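Local coordinates for hypothetical protein Atu2299 (Agrobacterium tumefaciens, PDB 2HLY) that is of unknown function but belongs to the DUF2026 family of the papain-like peptidase clan CA, with no activity established, at residues V115-F120 / T199-T204; S125-S130 / G138-R143. All coordinates share one frame; numbering follows the deposited sequence.

Interaction 1: residues V115-F120 / T199-T204; sequences VPAKMF and TGEMLT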
# COMPACT_ATOMS: atom_id res chain seq x y z
N VAL A 115 -7.14 -11.26 -10.30
CA VAL A 115 -7.08 -11.00 -8.87
C VAL A 115 -8.14 -9.97 -8.48
O VAL A 115 -8.17 -8.87 -9.04
CB VAL A 115 -5.68 -10.50 -8.46
CG1 VAL A 115 -5.64 -10.16 -6.97
CG2 VAL A 115 -4.64 -11.54 -8.81
N PRO A 116 -9.03 -10.34 -7.53
CA PRO A 116 -10.03 -9.44 -6.95
C PRO A 116 -9.37 -8.33 -6.14
O PRO A 116 -8.22 -8.48 -5.72
CB PRO A 116 -10.81 -10.35 -5.99
CG PRO A 116 -10.49 -11.73 -6.38
CD PRO A 116 -9.12 -11.70 -6.96
N ALA A 117 -10.09 -7.24 -5.94
CA ALA A 117 -9.62 -6.15 -5.09
C ALA A 117 -10.15 -6.36 -3.67
O ALA A 117 -11.37 -6.27 -3.44
CB ALA A 117 -10.10 -4.81 -5.65
N LYS A 118 -9.26 -6.65 -2.73
CA LYS A 118 -9.65 -6.84 -1.33
C LYS A 118 -8.61 -6.23 -0.38
O LYS A 118 -7.48 -5.95 -0.79
CB LYS A 118 -9.83 -8.33 -0.97
CG LYS A 118 -10.82 -9.11 -1.83
CD LYS A 118 -10.98 -10.53 -1.29
CE LYS A 118 -11.82 -11.40 -2.20
NZ LYS A 118 -12.12 -12.71 -1.56
N MET A 119 -8.99 -6.04 0.88
CA MET A 119 -8.05 -5.57 1.88
C MET A 119 -6.98 -6.61 2.20
O MET A 119 -7.30 -7.78 2.36
CB MET A 119 -8.80 -5.23 3.17
CG MET A 119 -7.87 -4.93 4.33
SD MET A 119 -8.65 -4.33 5.83
CE MET A 119 -9.39 -5.83 6.46
N PHE A 120 -5.72 -6.16 2.36
CA PHE A 120 -4.70 -7.00 3.00
C PHE A 120 -4.21 -6.36 4.31
O PHE A 120 -3.51 -5.36 4.31
CB PHE A 120 -3.49 -7.31 2.11
CG PHE A 120 -2.59 -8.32 2.73
CD1 PHE A 120 -2.84 -9.68 2.55
CD2 PHE A 120 -1.57 -7.91 3.60
CE1 PHE A 120 -2.04 -10.65 3.20
CE2 PHE A 120 -0.78 -8.87 4.26
CZ PHE A 120 -1.02 -10.23 4.04
N THR A 199 -11.10 8.86 -6.36
CA THR A 199 -11.42 7.85 -7.38
C THR A 199 -12.66 7.05 -6.95
O THR A 199 -13.06 7.09 -5.78
CB THR A 199 -10.21 6.93 -7.69
OG1 THR A 199 -9.77 6.30 -6.48
CG2 THR A 199 -9.04 7.74 -8.28
N GLY A 200 -13.27 6.32 -7.89
CA GLY A 200 -14.64 5.84 -7.69
C GLY A 200 -14.95 4.36 -7.71
O GLY A 200 -16.09 3.98 -7.98
N GLU A 201 -13.97 3.50 -7.41
CA GLU A 201 -14.23 2.05 -7.37
C GLU A 201 -15.02 1.67 -6.12
O GLU A 201 -14.82 2.27 -5.06
CB GLU A 201 -12.91 1.26 -7.44
CG GLU A 201 -13.05 -0.26 -7.71
CD GLU A 201 -11.69 -0.99 -7.77
OE1 GLU A 201 -10.65 -0.34 -7.54
OE2 GLU A 201 -11.67 -2.21 -8.04
N MET A 202 -15.92 0.70 -6.25
CA MET A 202 -16.60 0.09 -5.12
C MET A 202 -15.66 -0.96 -4.56
O MET A 202 -15.15 -1.79 -5.31
CB MET A 202 -17.91 -0.56 -5.58
CG MET A 202 -18.80 -1.06 -4.47
SD MET A 202 -20.46 -1.41 -5.11
CE MET A 202 -21.20 0.22 -5.07
N LEU A 203 -15.46 -0.93 -3.24
CA LEU A 203 -14.43 -1.76 -2.59
C LEU A 203 -15.00 -2.57 -1.45
O LEU A 203 -15.55 -2.00 -0.49
CB LEU A 203 -13.32 -0.87 -2.06
CG LEU A 203 -12.49 -0.14 -3.12
CD1 LEU A 203 -11.68 0.98 -2.47
CD2 LEU A 203 -11.59 -1.12 -3.89
N THR A 204 -14.84 -3.89 -1.53
CA THR A 204 -15.33 -4.82 -0.52
C THR A 204 -14.38 -6.00 -0.37
O THR A 204 -13.65 -6.34 -1.32
CB THR A 204 -16.74 -5.39 -0.90
OG1 THR A 204 -16.61 -6.27 -2.02
CG2 THR A 204 -17.76 -4.28 -1.22
O HOH W 1 -13.53 -4.79 -4.16

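Interaction 2: residues S125-S130 / G138-R143; sequences SAMAAS and GDFFYR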
# COMPACT_ATOMS: atom_id res chain seq x y z
N SER A 125 2.84 -12.16 12.63
CA SER A 125 3.03 -13.47 13.26
C SER A 125 2.40 -14.62 12.45
O SER A 125 2.72 -15.78 12.67
CB SER A 125 2.45 -13.44 14.67
OG SER A 125 1.09 -13.05 14.65
N ALA A 126 1.51 -14.28 11.52
CA ALA A 126 0.88 -15.25 10.63
C ALA A 126 1.67 -15.52 9.34
O ALA A 126 1.26 -16.36 8.52
CB ALA A 126 -0.55 -14.80 10.30
N MET A 127 2.78 -14.82 9.15
CA MET A 127 3.57 -14.98 7.92
C MET A 127 3.99 -16.42 7.64
O MET A 127 4.42 -17.15 8.55
CB MET A 127 4.82 -14.10 7.94
CG MET A 127 5.46 -13.98 6.55
SD MET A 127 6.88 -12.89 6.56
CE MET A 127 8.18 -13.95 7.15
N ALA A 128 3.87 -16.80 6.38
CA ALA A 128 4.33 -18.10 5.89
C ALA A 128 5.87 -18.25 5.93
O ALA A 128 6.59 -17.29 6.18
CB ALA A 128 3.82 -18.35 4.48
N ALA A 129 6.35 -19.47 5.70
CA ALA A 129 7.78 -19.74 5.83
C ALA A 129 8.60 -19.38 4.61
O ALA A 129 9.82 -19.19 4.71
CB ALA A 129 7.98 -21.22 6.17
N SER A 130 7.94 -19.31 3.45
CA SER A 130 8.63 -19.15 2.17
C SER A 130 7.59 -19.00 1.08
O SER A 130 6.39 -19.12 1.33
CB SER A 130 9.44 -20.41 1.86
OG SER A 130 8.56 -21.47 1.47
N GLY A 138 -4.87 -15.83 1.42
CA GLY A 138 -4.47 -14.89 2.45
C GLY A 138 -3.06 -15.13 2.96
O GLY A 138 -2.51 -14.28 3.67
N ASP A 139 -2.48 -16.28 2.65
CA ASP A 139 -1.07 -16.54 3.01
C ASP A 139 -0.15 -15.50 2.37
O ASP A 139 -0.39 -15.03 1.26
CB ASP A 139 -0.62 -17.92 2.54
CG ASP A 139 -0.96 -19.03 3.52
OD1 ASP A 139 -1.19 -18.74 4.72
OD2 ASP A 139 -0.99 -20.20 3.09
N PHE A 140 0.93 -15.17 3.08
CA PHE A 140 1.87 -14.20 2.57
C PHE A 140 3.26 -14.50 3.06
O PHE A 140 3.45 -15.12 4.11
CB PHE A 140 1.49 -12.77 2.97
CG PHE A 140 1.62 -12.48 4.46
CD1 PHE A 140 2.63 -11.65 4.93
CD2 PHE A 140 0.71 -13.00 5.38
CE1 PHE A 140 2.75 -11.36 6.30
CE2 PHE A 140 0.82 -12.70 6.75
CZ PHE A 140 1.84 -11.90 7.21
N PHE A 141 4.24 -14.08 2.26
CA PHE A 141 5.63 -14.20 2.67
C PHE A 141 6.36 -12.94 2.26
O PHE A 141 6.25 -12.48 1.12
CB PHE A 141 6.30 -15.44 2.06
CG PHE A 141 7.76 -15.51 2.36
CD1 PHE A 141 8.21 -15.89 3.62
CD2 PHE A 141 8.70 -15.15 1.38
CE1 PHE A 141 9.58 -15.91 3.92
CE2 PHE A 141 10.07 -15.19 1.66
CZ PHE A 141 10.51 -15.55 2.92
N TYR A 142 7.13 -12.40 3.20
CA TYR A 142 7.96 -11.22 2.98
C TYR A 142 9.42 -11.49 3.31
O TYR A 142 9.73 -12.14 4.34
CB TYR A 142 7.55 -10.09 3.93
CG TYR A 142 6.19 -9.49 3.76
CD1 TYR A 142 5.54 -9.45 2.52
CD2 TYR A 142 5.55 -8.93 4.86
CE1 TYR A 142 4.27 -8.84 2.38
CE2 TYR A 142 4.29 -8.34 4.74
CZ TYR A 142 3.66 -8.31 3.51
OH TYR A 142 2.44 -7.68 3.39
N ARG A 143 10.32 -10.99 2.46
CA ARG A 143 11.72 -10.87 2.84
C ARG A 143 12.15 -9.43 2.66
O ARG A 143 12.30 -8.95 1.53
CB ARG A 143 12.63 -11.80 2.05
CG ARG A 143 14.07 -11.71 2.53
CD ARG A 143 14.99 -12.66 1.82
NE ARG A 143 15.13 -12.34 0.40
CZ ARG A 143 14.78 -13.16 -0.58
NH1 ARG A 143 14.29 -14.36 -0.30
NH2 ARG A 143 14.93 -12.79 -1.85
O HOH W 2 0.50 -16.65 5.82

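Interaction 1: residues V115-F120 / T199-T204
Ala117 meets Thr204 and Leu203 where two irregular loops come together at the surface of this DUF2026 domain. Segment 115-120 leads into strand 120-123; the other loop, residues 199-204, comes after the hairpin of strands 183-187 and 193-197. No direct hydrogen bond spans the two segments. A water does the joining instead: Ala117 O lies 2.7 Å from it, within hydrogen-bonding geometry, and Thr204 N donates to it at 3.1 Å, so a water bridges the two main chains beside a direct approach of their carbonyl oxygens. In that approach Ala117 O and Thr204 O stand 3.1 Å from each other; both are acceptors, so the approach is probably unfavourable by itself.

The methyl of Ala117 points toward 199-204 and has a neighbour from each of two side chains. Leu203 CD2 lies 4.4 Å from Ala117 CB, a loose apolar touch; the leucine also packs on Phe14, Tyr17 and Arg18 of helix 10-24. Glu201 comes in at full length: CG is anti to the backbone N (chi1 -168°) and the rest of the chain is extended, its carboxylate ending by the methyl. Backbone bonds from Met119 to Gly205 and Trp207 carry the pairing of the two loops on toward the C-terminus, and Lys118 makes a cation-pi contact with Trp207. Thr204 contributes its main chain here, its CB directed away from 115-120. The Lys118 side chain adds one brush at its base, with CG 4.0 Å from Thr204 O.

Interaction 2: residues S125-S130 / G138-R143
Met127 lies across the Phe140 ring, its CA over one face at 4.0 Å from the centroid and 25° off the normal, a CH-pi contact, while Met127 CB touches the rim carbons CE1 and CZ. The two side chains cross at about a right angle. Met127 CG is anti to the backbone N (chi1 -166°), 3.4 Å from Phe140 O, and the extended chi2 carries the sulfur on to Tyr142, two residues along the strand, where Tyr142 N donates a weak hydrogen bond to Met127 SD at 3.4 Å. The sulfur also makes oblique Met-aromatic contacts with the Phe140 and Phe141 rings, and a bend at chi3 places CE 4.0 Å from Phe141 CD1.

The motif is a loop returning along the edge of strand 140-144, an outer strand of its three-stranded antiparallel sheet, whose other side pairs with strand 60-65. One main-chain hydrogen bond joins loop and strand, Ala128 N to Phe140 O at 2.9 Å, with a C=O...N angle of 174°. Farther along, the Phe141 ring takes Ser130 CA over one face, 3.7 Å from the centroid, and meets Ala128 O in its plane, 3.3 Å from CD1. At the other end a water lies within hydrogen-bonding distance of Ala126 O and Asp139 OD1 and accepts from Phe140 N. Phe140 is also packed edge-to-face against Phe120, and the Tyr142 hydroxyl is bonded to Tyr63.

The N-H groups on this edge thus meet unlike acceptors, a water for Phe140 N and, weakly, a thioether for Tyr142 N, with one regular backbone bond, to Phe140 O, between them; aromatic and CH-pi contacts probably supply much of the rest.

The centres of interactions 1 and 2 lie 22 Å apart, yet the two meet through Phe120, the last residue of 115-120, where the chain enters strand 120-123. Its CZ comes 3.5 Å from Phe140 CG, and its CE2 is 3.5 Å from Tyr142 OH, so the outer strand of the four-stranded sheet packs on the outer strand of the three-stranded one. Along the chain, interaction 2 is nested within the loop closed by interaction 1: 115-120 and 125-130 flank strand 120-123, 138-143 follows, and 199-204 arrives near the C-terminus. Interaction 1 thus ties the C-terminal region to the approach to strand 120-123, whereas interaction 2 secures a local return.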